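Local coordinates for type VI secretion system-associated protein TagF (PDB 2QNU), which is of unknown function but, as a TagF-family protein, is associated with the type VI secretion system and probably acts in its regulation, at residues E27-W32 and G65-E70. Residues are numbered along the deposited sequence; the frame is centred on the assembly and turned at random.
Sequences EPWDAW and GLLGGE
L67 reaches from a beta-hairpin loop onto helix 23-44, which lies against the antiparallel sheet of this TagF protein. The loop joins neighbouring strands 58-62 and 71-77. The contact is small and apolar, and L67 supplies nearly all of the loop's share. Its two methyls divide the work. CD2 meets P28 CB at 3.8 Å and lies 3.9 Å from the backbone N of W29. CD1 approaches the six-membered part of the W29 indole obliquely, 3.9 Å from CE3. In L67, CG is anti to the carbonyl carbon (chi1 -69°), and with chi2 at 157° the branched end comes nearer the helix than the start of the side chain does. The pyrrolidine of P28 rests on the loop backbone as well, with CG 3.9 Å from L67 C and 4.2 Å from G68 N.

P28 has no N-H to give, and the helix is kinked at this point. W29 turns inward, CG anti to its N (chi1 176°). W32 CE3 lies 3.7 Å above one face of the W29 ring, offset toward its rim. F25 stacks with W29, and F60 of strand 58-62 also meets its ring. The buried indole N-H is satisfied by T90 on strand 89-95. I62 and L201 also touch L67. The loop is drawn together by its own backbone: G65 N donates to G68 O at 2.8 Å.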
ATOM      1  N   GLU B  27      -4.278  27.833   4.657  1.00 38.90           N
ATOM      2  CA  GLU B  27      -5.510  28.130   3.918  1.00 39.69           C
ATOM      3  C   GLU B  27      -6.360  26.866   3.677  1.00 39.82           C
ATOM      4  O   GLU B  27      -7.528  26.815   4.129  1.00 40.64           O
ATOM      5  CB  GLU B  27      -5.230  28.855   2.567  1.00 40.83           C
ATOM      6  CG  GLU B  27      -5.587  30.362   2.554  1.00 41.72           C
ATOM      7  CD  GLU B  27      -5.537  31.013   1.129  1.00 43.72           C
ATOM      8  OE1 GLU B  27      -5.381  30.266   0.124  1.00 48.09           O
ATOM      9  OE2 GLU B  27      -5.655  32.273   1.009  1.00 48.42           O
ATOM     10  N   PRO B  28      -5.819  25.856   2.945  1.00 38.73           N
ATOM     11  CA  PRO B  28      -6.611  24.631   2.767  1.00 37.79           C
ATOM     12  C   PRO B  28      -6.883  23.809   4.042  1.00 36.13           C
ATOM     13  O   PRO B  28      -7.905  23.125   4.168  1.00 33.98           O
ATOM     14  CB  PRO B  28      -5.759  23.798   1.759  1.00 37.83           C
ATOM     15  CG  PRO B  28      -4.365  24.350   1.890  1.00 38.86           C
ATOM     16  CD  PRO B  28      -4.554  25.806   2.174  1.00 39.34           C
ATOM     17  N   TRP B  29      -5.931  23.790   4.951  1.00 36.61           N
ATOM     18  CA  TRP B  29      -6.102  22.983   6.153  1.00 37.50           C
ATOM     19  C   TRP B  29      -7.280  23.567   6.957  1.00 36.69           C
ATOM     20  O   TRP B  29      -8.187  22.835   7.312  1.00 37.41           O
ATOM     21  CB  TRP B  29      -4.828  22.965   6.976  1.00 37.92           C
ATOM     22  CG  TRP B  29      -4.961  22.241   8.267  1.00 37.41           C
ATOM     23  CD1 TRP B  29      -4.945  22.816   9.530  1.00 38.87           C
ATOM     24  CD2 TRP B  29      -5.119  20.846   8.465  1.00 33.93           C
ATOM     25  NE1 TRP B  29      -5.097  21.852  10.465  1.00 39.63           N
ATOM     26  CE2 TRP B  29      -5.216  20.631   9.847  1.00 37.96           C
ATOM     27  CE3 TRP B  29      -5.250  19.753   7.605  1.00 39.09           C
ATOM     28  CZ2 TRP B  29      -5.402  19.350  10.407  1.00 38.32           C
ATOM     29  CZ3 TRP B  29      -5.415  18.482   8.145  1.00 39.02           C
ATOM     30  CH2 TRP B  29      -5.478  18.285   9.541  1.00 38.80           C
ATOM     31  N   ASP B  30      -7.263  24.875   7.165  1.00 36.33           N
ATOM     32  CA  ASP B  30      -8.371  25.614   7.781  1.00 37.43           C
ATOM     33  C   ASP B  30      -9.739  25.390   7.110  1.00 38.35           C
ATOM     34  O   ASP B  30     -10.704  25.116   7.785  1.00 37.59           O
ATOM     35  CB  ASP B  30      -8.079  27.113   7.766  1.00 36.99           C
ATOM     36  CG  ASP B  30      -9.226  27.961   8.358  1.00 38.74           C
ATOM     37  OD1 ASP B  30      -9.275  28.167   9.636  1.00 43.25           O
ATOM     38  OD2 ASP B  30     -10.062  28.457   7.578  1.00 37.98           O
ATOM     39  N   ALA B  31      -9.783  25.476   5.768  1.00 38.66           N
ATOM     40  CA  ALA B  31     -11.035  25.342   5.028  1.00 37.59           C
ATOM     41  C   ALA B  31     -11.539  23.928   5.173  1.00 37.69           C
ATOM     42  O   ALA B  31     -12.736  23.674   5.305  1.00 37.21           O
ATOM     43  CB  ALA B  31     -10.803  25.692   3.594  1.00 38.73           C
ATOM     44  N   TRP B  32     -10.619  22.980   5.178  1.00 36.62           N
ATOM     45  CA  TRP B  32     -11.030  21.606   5.325  1.00 36.32           C
ATOM     46  C   TRP B  32     -11.553  21.373   6.757  1.00 35.80           C
ATOM     47  O   TRP B  32     -12.544  20.701   6.913  1.00 35.45           O
ATOM     48  CB  TRP B  32      -9.909  20.578   4.956  1.00 36.43           C
ATOM     49  CG  TRP B  32     -10.284  19.126   5.313  1.00 33.99           C
ATOM     50  CD1 TRP B  32     -11.143  18.297   4.654  1.00 32.58           C
ATOM     51  CD2 TRP B  32      -9.884  18.429   6.496  1.00 32.11           C
ATOM     52  NE1 TRP B  32     -11.283  17.108   5.327  1.00 32.38           N
ATOM     53  CE2 TRP B  32     -10.514  17.173   6.474  1.00 34.33           C
ATOM     54  CE3 TRP B  32      -9.084  18.776   7.584  1.00 33.14           C
ATOM     55  CZ2 TRP B  32     -10.319  16.228   7.473  1.00 36.64           C
ATOM     56  CZ3 TRP B  32      -8.874  17.837   8.594  1.00 35.25           C
ATOM     57  CH2 TRP B  32      -9.492  16.584   8.544  1.00 37.37           C
ATOM     58  N   GLY B  65      -0.081  17.512  -2.417  1.00 39.31           N
ATOM     59  CA  GLY B  65      -1.109  18.010  -3.332  1.00 40.40           C
ATOM     60  C   GLY B  65      -2.548  17.892  -2.860  1.00 41.29           C
ATOM     61  O   GLY B  65      -3.477  18.305  -3.557  1.00 42.70           O
ATOM     62  N   LEU B  66      -2.763  17.306  -1.700  1.00 41.71           N
ATOM     63  CA  LEU B  66      -4.131  17.271  -1.141  1.00 41.73           C
ATOM     64  C   LEU B  66      -4.427  18.546  -0.356  1.00 42.74           C
ATOM     65  O   LEU B  66      -5.579  18.926  -0.158  1.00 43.16           O
ATOM     66  CB  LEU B  66      -4.313  16.064  -0.262  1.00 41.09           C
ATOM     67  CG  LEU B  66      -4.224  14.680  -0.870  1.00 40.72           C
ATOM     68  CD1 LEU B  66      -4.513  13.710   0.245  1.00 37.19           C
ATOM     69  CD2 LEU B  66      -5.188  14.498  -2.025  1.00 44.28           C
ATOM     70  N   LEU B  67      -3.378  19.195   0.100  1.00 43.82           N
ATOM     71  CA  LEU B  67      -3.486  20.485   0.727  1.00 45.05           C
ATOM     72  C   LEU B  67      -2.712  21.452  -0.149  1.00 45.97           C
ATOM     73  O   LEU B  67      -3.240  21.888  -1.195  1.00 47.48           O
ATOM     74  CB  LEU B  67      -2.967  20.379   2.180  1.00 44.97           C
ATOM     75  CG  LEU B  67      -3.990  19.515   2.985  1.00 45.22           C
ATOM     76  CD1 LEU B  67      -3.438  18.830   4.225  1.00 45.92           C
ATOM     77  CD2 LEU B  67      -5.208  20.334   3.314  1.00 46.72           C
ATOM     78  N   GLY B  68      -1.481  21.772   0.238  1.00 45.99           N
ATOM     79  CA  GLY B  68      -0.500  22.330  -0.696  1.00 45.94           C
ATOM     80  C   GLY B  68       0.349  21.212  -1.254  1.00 46.08           C
ATOM     81  O   GLY B  68       0.008  20.049  -1.139  1.00 46.60           O
ATOM     82  N   GLY B  69       1.490  21.564  -1.824  1.00 47.25           N
ATOM     83  CA  GLY B  69       2.284  20.619  -2.598  1.00 47.04           C
ATOM     84  C   GLY B  69       3.289  19.822  -1.801  1.00 47.32           C
ATOM     85  O   GLY B  69       3.962  18.920  -2.330  1.00 48.28           O
ATOM     86  N   GLU B  70       3.441  20.166  -0.535  1.00 46.94           N
ATOM     87  CA  GLU B  70       4.218  19.317   0.354  1.00 46.56           C
ATOM     88  C   GLU B  70       3.323  18.238   0.973  1.00 44.67           C
ATOM     89  O   GLU B  70       2.070  18.381   1.081  1.00 44.54           O
ATOM     90  CB  GLU B  70       4.874  20.134   1.465  1.00 47.30           C
ATOM     91  CG  GLU B  70       6.189  20.806   1.107  1.00 50.66           C
ATOM     92  CD  GLU B  70       5.997  22.148   0.414  1.00 56.80           C
ATOM     93  OE1 GLU B  70       5.153  22.935   0.909  1.00 59.63           O
ATOM     94  OE2 GLU B  70       6.701  22.426  -0.619  1.00 62.14           O
TER